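Local structure of K5 lyase (Enterobacteria phage k1-5, 2X3H) at residues 282-293 with 304-315; 231-242 with 255-266. The protein cleaves the K5 capsular polysaccharide of its bacterial host, a glycosaminoglycan, probably by the beta-elimination of a polysaccharide lyase, in a trimeric viral tail spike. One frame throughout, in Å; residues are numbered along the deposited sequence.

Contact 1: residues 282-293 with 304-315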
loop_
_atom_site.group_PDB
_atom_site.type_symbol
_atom_site.label_atom_id
_atom_site.label_comp_id
_atom_site.label_asym_id
_atom_site.label_seq_id
_atom_site.Cartn_x
_atom_site.Cartn_y
_atom_site.Cartn_z
ATOM N N GLY A 282 6.865 4.309 0.718
ATOM C CA GLY A 282 8.003 3.570 1.252
ATOM C C GLY A 282 9.001 4.494 1.934
ATOM O O GLY A 282 10.070 4.769 1.396
ATOM N N VAL A 283 8.640 4.980 3.117
ATOM C CA VAL A 283 9.506 5.849 3.899
ATOM C C VAL A 283 9.972 5.095 5.141
ATOM O O VAL A 283 9.152 4.588 5.906
ATOM C CB VAL A 283 8.763 7.142 4.319
ATOM C CG1 VAL A 283 9.658 8.029 5.205
ATOM C CG2 VAL A 283 8.246 7.900 3.066
ATOM N N MET A 284 11.288 4.990 5.311
ATOM C CA MET A 284 11.878 4.357 6.487
ATOM C C MET A 284 12.511 5.446 7.336
ATOM O O MET A 284 13.519 6.044 6.935
ATOM C CB MET A 284 12.958 3.353 6.060
ATOM C CG MET A 284 13.824 2.868 7.210
ATOM S SD MET A 284 12.866 1.989 8.463
ATOM C CE MET A 284 12.276 0.604 7.492
ATOM N N ALA A 285 11.913 5.702 8.497
ATOM C CA ALA A 285 12.369 6.740 9.408
ATOM C C ALA A 285 13.045 6.093 10.603
ATOM O O ALA A 285 12.391 5.693 11.569
ATOM C CB ALA A 285 11.196 7.624 9.845
ATOM N N ASN A 286 14.363 5.959 10.502
ATOM C CA ASN A 286 15.173 5.398 11.559
ATOM C C ASN A 286 15.482 6.516 12.546
ATOM O O ASN A 286 16.433 7.279 12.358
ATOM C CB ASN A 286 16.446 4.800 10.942
ATOM C CG ASN A 286 17.475 4.372 11.979
ATOM O OD1 ASN A 286 17.239 4.466 13.186
ATOM N ND2 ASN A 286 18.637 3.905 11.502
ATOM N N ASN A 287 14.647 6.635 13.576
ATOM C CA ASN A 287 14.892 7.554 14.684
ATOM C C ASN A 287 15.067 9.026 14.303
ATOM O O ASN A 287 16.091 9.659 14.589
ATOM C CB ASN A 287 16.027 7.020 15.565
ATOM C CG ASN A 287 15.596 5.790 16.317
ATOM O OD1 ASN A 287 14.997 5.904 17.383
ATOM N ND2 ASN A 287 15.779 4.612 15.712
ATOM N N PRO A 288 14.019 9.597 13.710
ATOM C CA PRO A 288 14.068 11.012 13.422
ATOM C C PRO A 288 13.915 11.767 14.737
ATOM O O PRO A 288 13.604 11.164 15.784
ATOM C CB PRO A 288 12.843 11.224 12.529
ATOM C CG PRO A 288 11.852 10.191 13.013
ATOM C CD PRO A 288 12.711 8.988 13.386
ATOM N N LYS A 289 14.125 13.077 14.689
ATOM C CA LYS A 289 14.071 13.892 15.897
ATOM C C LYS A 289 12.757 14.650 16.053
ATOM O O LYS A 289 12.522 15.258 17.095
ATOM C CB LYS A 289 15.243 14.874 15.947
ATOM C CG LYS A 289 16.558 14.263 16.413
ATOM C CD LYS A 289 17.323 13.618 15.284
ATOM C CE LYS A 289 18.820 13.612 15.573
ATOM N NZ LYS A 289 19.148 13.083 16.923
ATOM N N TYR A 290 11.899 14.612 15.030
ATOM C CA TYR A 290 10.593 15.276 15.131
ATOM C C TYR A 290 9.462 14.538 14.439
ATOM O O TYR A 290 8.428 14.287 15.053
ATOM C CB TYR A 290 10.664 16.720 14.620
ATOM C CG TYR A 290 9.401 17.504 14.918
ATOM C CD1 TYR A 290 9.219 18.126 16.148
ATOM C CD2 TYR A 290 8.366 17.587 13.982
ATOM C CE1 TYR A 290 8.057 18.833 16.430
ATOM C CE2 TYR A 290 7.210 18.297 14.250
ATOM C CZ TYR A 290 7.058 18.919 15.480
ATOM O OH TYR A 290 5.911 19.637 15.766
ATOM N N ALA A 291 9.645 14.194 13.163
ATOM C CA ALA A 291 8.587 13.486 12.429
ATOM C C ALA A 291 9.155 12.650 11.298
ATOM O O ALA A 291 10.205 12.983 10.738
ATOM C CB ALA A 291 7.587 14.470 11.885
ATOM N N ALA A 292 8.471 11.561 10.956
ATOM C CA ALA A 292 8.851 10.815 9.754
ATOM C C ALA A 292 8.506 11.621 8.505
ATOM O O ALA A 292 9.355 11.825 7.630
ATOM C CB ALA A 292 8.172 9.441 9.712
ATOM N N VAL A 293 7.264 12.093 8.438
ATOM C CA VAL A 293 6.760 12.750 7.230
ATOM C C VAL A 293 6.024 14.023 7.592
ATOM O O VAL A 293 5.119 14.011 8.431
ATOM C CB VAL A 293 5.768 11.812 6.480
ATOM C CG1 VAL A 293 5.085 12.562 5.336
ATOM C CG2 VAL A 293 6.481 10.581 5.967
ATOM N N SER A 304 2.174 6.687 1.454
ATOM C CA SER A 304 1.844 5.275 1.666
ATOM C C SER A 304 3.029 4.466 2.178
ATOM O O SER A 304 4.103 4.513 1.585
ATOM C CB SER A 304 1.315 4.684 0.354
ATOM O OG SER A 304 0.932 3.331 0.511
ATOM N N ASP A 305 2.814 3.721 3.267
ATOM C CA ASP A 305 3.820 2.781 3.834
ATOM C C ASP A 305 4.991 3.526 4.485
ATOM O O ASP A 305 6.046 3.717 3.882
ATOM C CB ASP A 305 4.286 1.744 2.799
ATOM C CG ASP A 305 3.173 0.786 2.396
ATOM O OD1 ASP A 305 2.226 0.617 3.179
ATOM O OD2 ASP A 305 3.247 0.207 1.290
ATOM N N VAL A 306 4.753 3.955 5.715
ATOM C CA VAL A 306 5.688 4.772 6.490
ATOM C C VAL A 306 6.028 4.035 7.776
ATOM O O VAL A 306 5.136 3.768 8.592
ATOM C CB VAL A 306 5.064 6.139 6.840
ATOM C CG1 VAL A 306 6.025 6.975 7.701
ATOM C CG2 VAL A 306 4.634 6.883 5.550
ATOM N N LEU A 307 7.303 3.664 7.942
ATOM C CA LEU A 307 7.714 2.915 9.129
ATOM C C LEU A 307 8.605 3.839 9.936
ATOM O O LEU A 307 9.603 4.352 9.425
ATOM C CB LEU A 307 8.467 1.630 8.747
ATOM C CG LEU A 307 8.724 0.627 9.880
ATOM C CD1 LEU A 307 9.008 -0.718 9.255
ATOM C CD2 LEU A 307 9.879 1.057 10.806
ATOM N N VAL A 308 8.251 4.058 11.194
ATOM C CA VAL A 308 9.035 4.977 12.023
ATOM C C VAL A 308 9.327 4.373 13.392
ATOM O O VAL A 308 8.442 3.817 14.035
ATOM C CB VAL A 308 8.392 6.396 12.094
ATOM C CG1 VAL A 308 6.976 6.332 12.572
ATOM C CG2 VAL A 308 9.229 7.362 12.954
ATOM N N ASP A 309 10.597 4.431 13.797
ATOM C CA ASP A 309 11.023 3.974 15.123
ATOM C C ASP A 309 11.648 5.133 15.878
ATOM O O ASP A 309 12.410 5.898 15.294
ATOM C CB ASP A 309 12.054 2.861 14.998
ATOM C CG ASP A 309 12.622 2.434 16.351
ATOM O OD1 ASP A 309 11.833 2.317 17.308
ATOM O OD2 ASP A 309 13.852 2.206 16.448
ATOM N N TYR A 310 11.318 5.255 17.160
ATOM C CA TYR A 310 11.906 6.286 18.030
ATOM C C TYR A 310 12.739 5.700 19.191
ATOM O O TYR A 310 13.166 6.448 20.076
ATOM C CB TYR A 310 10.795 7.180 18.609
ATOM C CG TYR A 310 10.334 8.257 17.645
ATOM C CD1 TYR A 310 11.043 9.439 17.510
ATOM C CD2 TYR A 310 9.208 8.077 16.845
ATOM C CE1 TYR A 310 10.642 10.425 16.620
ATOM C CE2 TYR A 310 8.795 9.057 15.964
ATOM C CZ TYR A 310 9.524 10.232 15.844
ATOM O OH TYR A 310 9.143 11.238 14.965
ATOM N N SER A 311 12.954 4.387 19.186
ATOM C CA SER A 311 13.573 3.694 20.339
ATOM C C SER A 311 14.940 4.232 20.756
ATOM O O SER A 311 15.325 4.084 21.918
ATOM C CB SER A 311 13.677 2.191 20.084
ATOM O OG SER A 311 14.611 1.920 19.061
ATOM N N THR A 312 15.677 4.845 19.831
ATOM C CA THR A 312 17.000 5.389 20.189
ATOM C C THR A 312 17.107 6.899 19.948
ATOM O O THR A 312 18.218 7.451 19.876
ATOM C CB THR A 312 18.144 4.684 19.437
ATOM O OG1 THR A 312 18.037 4.933 18.034
ATOM C CG2 THR A 312 18.125 3.185 19.717
ATOM N N SER A 313 15.959 7.554 19.798
ATOM C CA SER A 313 15.908 8.981 19.454
ATOM C C SER A 313 15.850 9.901 20.664
ATOM O O SER A 313 15.213 9.572 21.670
ATOM C CB SER A 313 14.679 9.271 18.603
ATOM O OG SER A 313 14.572 10.666 18.378
ATOM N N ASP A 314 16.486 11.068 20.556
ATOM C CA ASP A 314 16.386 12.080 21.604
ATOM C C ASP A 314 15.229 13.068 21.389
ATOM O O ASP A 314 15.127 14.075 22.093
ATOM C CB ASP A 314 17.726 12.814 21.825
ATOM C CG ASP A 314 18.202 13.590 20.601
ATOM O OD1 ASP A 314 17.436 13.731 19.621
ATOM O OD2 ASP A 314 19.363 14.080 20.622
ATOM N N ALA A 315 14.336 12.757 20.447
ATOM C CA ALA A 315 13.135 13.553 20.234
ATOM C C ALA A 315 12.402 13.791 21.553
ATOM O O ALA A 315 12.219 12.864 22.340
ATOM C CB ALA A 315 12.203 12.822 19.264
#
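Pro288 lies over one face of the Tyr310 ring, its CD 4.1 Å above the plane and offset toward the rim. Pro288 CG reaches the phenol end, 3.5 Å from Tyr310 OH. The two side chains cross at about a right angle. Tyr310 OH is bonded to the backbone O of His319.

The amide of Asn287 stands side by side with the carboxylate of Asp309, the planes 79° apart. Its ND2 makes two bonds. One runs straight and in the amide plane to Asn286 OD1, at 2.9 Å. The other reaches Asp309 OD2 at 3.2 Å from above the carboxylate plane. Asp309 OD2 also takes the hydroxyl of Ser311 on its syn lone pair, and Asp309 OD1 closes an Asx turn with Ser311 N. Asn287 CG sits beside its own backbone N (chi1 -70°), which turns the amide toward the 310-313 turn.

Ser313 OG donates to Pro288 O at 2.8 Å and accepts from Ala315 N, an ST turn. Lys289 NZ makes a weak salt bridge with Asp314 OD1 at 3.3 Å. Met284 SD packs on Leu307 CD2, 3.9 Å away.

Strands 282-286 and 304-309 run parallel on successive coils of a beta-helix, joined by backbone bonds such as Leu307 N to Val283 O. Strand 252-259 adjoins the first and strand 329-336 the second. Tyr250 of the second subunit also bonds Asp309 OD2.

Contact 2: residues 231-242 with 255-266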
loop_
_atom_site.group_PDB
_atom_site.type_symbol
_atom_site.label_atom_id
_atom_site.label_comp_id
_atom_site.label_asym_id
_atom_site.label_seq_id
_atom_site.Cartn_x
_atom_site.Cartn_y
_atom_site.Cartn_z
ATOM N N VAL A 231 16.879 6.569 -1.789
ATOM C CA VAL A 231 17.714 7.590 -1.131
ATOM C C VAL A 231 18.045 7.136 0.288
ATOM O O VAL A 231 17.172 6.637 1.001
ATOM C CB VAL A 231 16.970 8.940 -1.058
ATOM C CG1 VAL A 231 17.792 9.990 -0.318
ATOM C CG2 VAL A 231 16.618 9.415 -2.463
ATOM N N ILE A 232 19.302 7.297 0.695
ATOM C CA ILE A 232 19.713 6.984 2.062
ATOM C C ILE A 232 20.423 8.204 2.615
ATOM O O ILE A 232 21.520 8.555 2.155
ATOM C CB ILE A 232 20.656 5.755 2.138
ATOM C CG1 ILE A 232 20.052 4.552 1.392
ATOM C CG2 ILE A 232 20.956 5.430 3.596
ATOM C CD1 ILE A 232 20.924 3.294 1.390
ATOM N N ALA A 233 19.795 8.872 3.576
ATOM C CA ALA A 233 20.322 10.134 4.090
ATOM C C ALA A 233 20.547 10.035 5.581
ATOM O O ALA A 233 19.673 9.558 6.302
ATOM C CB ALA A 233 19.342 11.271 3.781
ATOM N N LYS A 234 21.707 10.510 6.041
ATOM C CA LYS A 234 22.048 10.429 7.456
ATOM C C LYS A 234 22.288 11.793 8.097
ATOM O O LYS A 234 23.081 12.596 7.593
ATOM C CB LYS A 234 23.263 9.522 7.647
ATOM C CG LYS A 234 22.919 8.084 7.295
ATOM C CD LYS A 234 24.090 7.151 7.366
ATOM C CE LYS A 234 23.578 5.714 7.210
ATOM N NZ LYS A 234 24.671 4.803 6.829
ATOM N N ASN A 235 21.583 12.039 9.199
ATOM C CA ASN A 235 21.826 13.176 10.084
ATOM C C ASN A 235 21.449 14.543 9.537
ATOM O O ASN A 235 21.923 15.557 10.050
ATOM C CB ASN A 235 23.293 13.245 10.524
ATOM C CG ASN A 235 23.813 11.940 11.069
ATOM O OD1 ASN A 235 24.807 11.414 10.568
ATOM N ND2 ASN A 235 23.181 11.432 12.113
ATOM N N TYR A 236 20.599 14.593 8.523
ATOM C CA TYR A 236 20.179 15.898 8.002
ATOM C C TYR A 236 19.153 16.579 8.905
ATOM O O TYR A 236 18.348 15.910 9.558
ATOM C CB TYR A 236 19.616 15.783 6.587
ATOM C CG TYR A 236 20.653 15.570 5.497
ATOM C CD1 TYR A 236 21.145 14.303 5.223
ATOM C CD2 TYR A 236 21.113 16.632 4.716
ATOM C CE1 TYR A 236 22.068 14.091 4.218
ATOM C CE2 TYR A 236 22.051 16.428 3.697
ATOM C CZ TYR A 236 22.519 15.157 3.455
ATOM O OH TYR A 236 23.414 14.916 2.453
ATOM N N PRO A 237 19.187 17.924 8.958
ATOM C CA PRO A 237 18.262 18.657 9.819
ATOM C C PRO A 237 16.891 18.966 9.199
ATOM O O PRO A 237 16.198 18.038 8.782
ATOM C CB PRO A 237 19.056 19.927 10.173
ATOM C CG PRO A 237 19.898 20.164 8.972
ATOM C CD PRO A 237 20.162 18.828 8.312
ATOM N N GLN A 238 16.499 20.244 9.136
ATOM C CA GLN A 238 15.093 20.587 8.874
ATOM C C GLN A 238 14.481 19.903 7.655
ATOM O O GLN A 238 13.358 19.384 7.715
ATOM C CB GLN A 238 14.927 22.095 8.706
ATOM C CG GLN A 238 13.525 22.522 8.319
ATOM C CD GLN A 238 12.575 22.610 9.488
ATOM O OE1 GLN A 238 11.718 23.498 9.532
ATOM N NE2 GLN A 238 12.704 21.690 10.436
ATOM N N PHE A 239 15.197 19.926 6.538
ATOM C CA PHE A 239 14.594 19.460 5.286
ATOM C C PHE A 239 14.840 17.996 4.958
ATOM O O PHE A 239 14.402 17.490 3.918
ATOM C CB PHE A 239 14.889 20.436 4.150
ATOM C CG PHE A 239 14.416 21.822 4.461
ATOM C CD1 PHE A 239 13.063 22.091 4.524
ATOM C CD2 PHE A 239 15.310 22.829 4.767
ATOM C CE1 PHE A 239 12.598 23.340 4.843
ATOM C CE2 PHE A 239 14.850 24.099 5.087
ATOM C CZ PHE A 239 13.486 24.350 5.119
ATOM N N GLY A 240 15.541 17.314 5.858
ATOM C CA GLY A 240 15.592 15.849 5.854
ATOM C C GLY A 240 16.220 15.203 4.630
ATOM O O GLY A 240 17.186 15.730 4.053
ATOM N N ALA A 241 15.691 14.034 4.267
ATOM C CA ALA A 241 16.219 13.241 3.161
ATOM C C ALA A 241 15.696 13.718 1.802
ATOM O O ALA A 241 16.463 13.845 0.855
ATOM C CB ALA A 241 15.902 11.751 3.365
ATOM N N VAL A 242 14.386 13.964 1.716
ATOM C CA VAL A 242 13.776 14.450 0.483
ATOM C C VAL A 242 12.765 15.536 0.806
ATOM O O VAL A 242 11.803 15.290 1.535
ATOM C CB VAL A 242 13.043 13.323 -0.295
ATOM C CG1 VAL A 242 12.325 13.905 -1.527
ATOM C CG2 VAL A 242 14.026 12.234 -0.723
ATOM N N ASN A 255 11.022 4.783 -1.623
ATOM C CA ASN A 255 12.173 4.089 -1.017
ATOM C C ASN A 255 13.197 5.053 -0.434
ATOM O O ASN A 255 14.354 5.125 -0.881
ATOM C CB ASN A 255 12.846 3.166 -2.036
ATOM C CG ASN A 255 12.060 1.897 -2.294
ATOM O OD1 ASN A 255 11.039 1.632 -1.658
ATOM N ND2 ASN A 255 12.540 1.100 -3.236
ATOM N N VAL A 256 12.759 5.792 0.570
ATOM C CA VAL A 256 13.612 6.775 1.227
ATOM C C VAL A 256 13.933 6.312 2.640
ATOM O O VAL A 256 13.024 6.039 3.420
ATOM C CB VAL A 256 12.900 8.136 1.277
ATOM C CG1 VAL A 256 13.762 9.185 1.984
ATOM C CG2 VAL A 256 12.582 8.597 -0.152
ATOM N N ILE A 257 15.228 6.216 2.957
ATOM C CA ILE A 257 15.680 5.928 4.320
ATOM C C ILE A 257 16.326 7.187 4.887
ATOM O O ILE A 257 17.261 7.735 4.284
ATOM C CB ILE A 257 16.733 4.793 4.349
ATOM C CG1 ILE A 257 16.181 3.523 3.712
ATOM C CG2 ILE A 257 17.252 4.555 5.784
ATOM C CD1 ILE A 257 17.173 2.353 3.696
ATOM N N GLY A 258 15.826 7.651 6.028
ATOM C CA GLY A 258 16.459 8.756 6.750
ATOM C C GLY A 258 16.826 8.247 8.121
ATOM O O GLY A 258 15.968 7.734 8.839
ATOM N N ALA A 259 18.108 8.352 8.471
ATOM C CA ALA A 259 18.581 7.969 9.793
ATOM C C ALA A 259 19.009 9.199 10.587
ATOM O O ALA A 259 19.815 10.010 10.111
ATOM C CB ALA A 259 19.733 6.959 9.683
ATOM N N ASP A 260 18.460 9.337 11.795
ATOM C CA ASP A 260 18.775 10.464 12.691
ATOM C C ASP A 260 18.600 11.858 12.054
ATOM O O ASP A 260 19.324 12.808 12.383
ATOM C CB ASP A 260 20.191 10.293 13.261
ATOM C CG ASP A 260 20.412 8.896 13.848
ATOM O OD1 ASP A 260 19.741 8.561 14.842
ATOM O OD2 ASP A 260 21.245 8.137 13.313
ATOM N N CYS A 261 17.628 11.970 11.151
ATOM C CA CYS A 261 17.253 13.244 10.531
ATOM C C CYS A 261 16.173 13.947 11.348
ATOM O O CYS A 261 15.468 13.294 12.117
ATOM C CB CYS A 261 16.701 12.999 9.130
ATOM S SG CYS A 261 17.871 12.243 7.980
ATOM N N GLN A 262 15.983 15.251 11.160
ATOM C CA GLN A 262 14.911 15.919 11.912
ATOM C C GLN A 262 13.550 15.425 11.421
ATOM O O GLN A 262 12.683 15.069 12.219
ATOM C CB GLN A 262 14.984 17.444 11.815
ATOM C CG GLN A 262 14.020 18.149 12.763
ATOM C CD GLN A 262 14.210 19.657 12.780
ATOM O OE1 GLN A 262 15.253 20.161 12.363
ATOM N NE2 GLN A 262 13.194 20.386 13.259
ATOM N N HIS A 263 13.404 15.422 10.093
ATOM C CA HIS A 263 12.240 14.898 9.373
ATOM C C HIS A 263 12.825 14.041 8.248
ATOM O O HIS A 263 13.966 14.281 7.819
ATOM C CB HIS A 263 11.437 16.032 8.719
ATOM C CG HIS A 263 11.171 17.217 9.609
ATOM N ND1 HIS A 263 10.269 17.189 10.654
ATOM C CD2 HIS A 263 11.649 18.484 9.562
ATOM C CE1 HIS A 263 10.217 18.380 11.223
ATOM N NE2 HIS A 263 11.050 19.182 10.582
ATOM N N VAL A 264 12.090 13.027 7.785
ATOM C CA VAL A 264 12.598 12.223 6.672
ATOM C C VAL A 264 12.150 12.740 5.304
ATOM O O VAL A 264 12.996 13.048 4.466
ATOM C CB VAL A 264 12.338 10.705 6.849
ATOM C CG1 VAL A 264 12.935 9.923 5.666
ATOM C CG2 VAL A 264 12.978 10.245 8.130
ATOM N N THR A 265 10.834 12.836 5.080
ATOM C CA THR A 265 10.324 13.567 3.912
ATOM C C THR A 265 9.583 14.817 4.375
ATOM O O THR A 265 8.944 14.825 5.440
ATOM C CB THR A 265 9.431 12.705 3.000
ATOM O OG1 THR A 265 8.203 12.401 3.661
ATOM C CG2 THR A 265 10.141 11.417 2.607
ATOM N N TYR A 266 9.689 15.879 3.578
ATOM C CA TYR A 266 9.196 17.190 3.979
ATOM C C TYR A 266 8.563 17.871 2.771
ATOM O O TYR A 266 9.197 17.970 1.720
ATOM C CB TYR A 266 10.381 18.032 4.496
ATOM C CG TYR A 266 9.965 19.298 5.213
ATOM C CD1 TYR A 266 9.691 20.467 4.505
ATOM C CD2 TYR A 266 9.831 19.321 6.599
ATOM C CE1 TYR A 266 9.300 21.633 5.159
ATOM C CE2 TYR A 266 9.448 20.477 7.263
ATOM C CZ TYR A 266 9.180 21.632 6.539
ATOM O OH TYR A 266 8.790 22.782 7.203
#
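Phe239 turns its edge to the face of Tyr266 in a T-shaped pair. The planes stand at 90° and the ring centroids are 5.2 Å apart. Phe239 CD1 lies 3.7 Å above the Tyr266 plane, toward the rim. Gln238 CG covers one face of Phe239, over the ring centre. The Tyr266 ring is swung out to this meeting by its first torsion, with CG anti to the backbone N (chi1 -168°).

The Gln238 side chain crosses that of Gln262, the amide planes 49° apart. Gln262 OE1 accepts from the backbone N of Asn212. Asn235 and Asp260 lie alongside each other with their planes nearly parallel, and Asn235 ND2 is 3.4 Å from Asp260 CB. Cys261 SG receives a weak bond from Tyr236 N at 3.6 Å.

Inside the coil, Ala241 CB meets Val256 CG1 at 3.6 Å, and Val242 CG2 packs on Val256 CG2. Val264 O takes two donors, Ala241 N and Val242 N. His263 O is buried without a hydrogen-bond partner; the CA-H of Gly240 meets it.

Two parallel ladders hold the segments together, with a register shift of two residues between them. The segments belong to consecutive coils of the beta-helix, and each rounds a corner, at Ala241 and Val264-Thr265. Strand 231-234 has strand 198-206 on its far side, and strand 255-259 has strand 279-286. Lys234 forms a salt bridge with Asp195 of the second subunit.

How the contacts relate
Contact 2 comes first along the chain and contact 1 follows it, their centres 9 Å apart. Both are largely buried and join parallel strands of the same face of the beta-helix. Strands 252-259 and 279-286 are neighbours, so the two contacts adjoin: Met284 N lies 2.8 Å from Val256 O and Lys289 N 2.9 Å from Cys261 O, both probable hydrogen bonds. The chemistry differs beyond the strands. The loop of contact 1 is tied across by side-chain hydrogen bonds and a weak salt bridge, with exposed residues at its turn. Contact 2 rounds its corner into a second ladder, and its loop is held by backbone bonds and an aromatic pair. Both reach the second subunit.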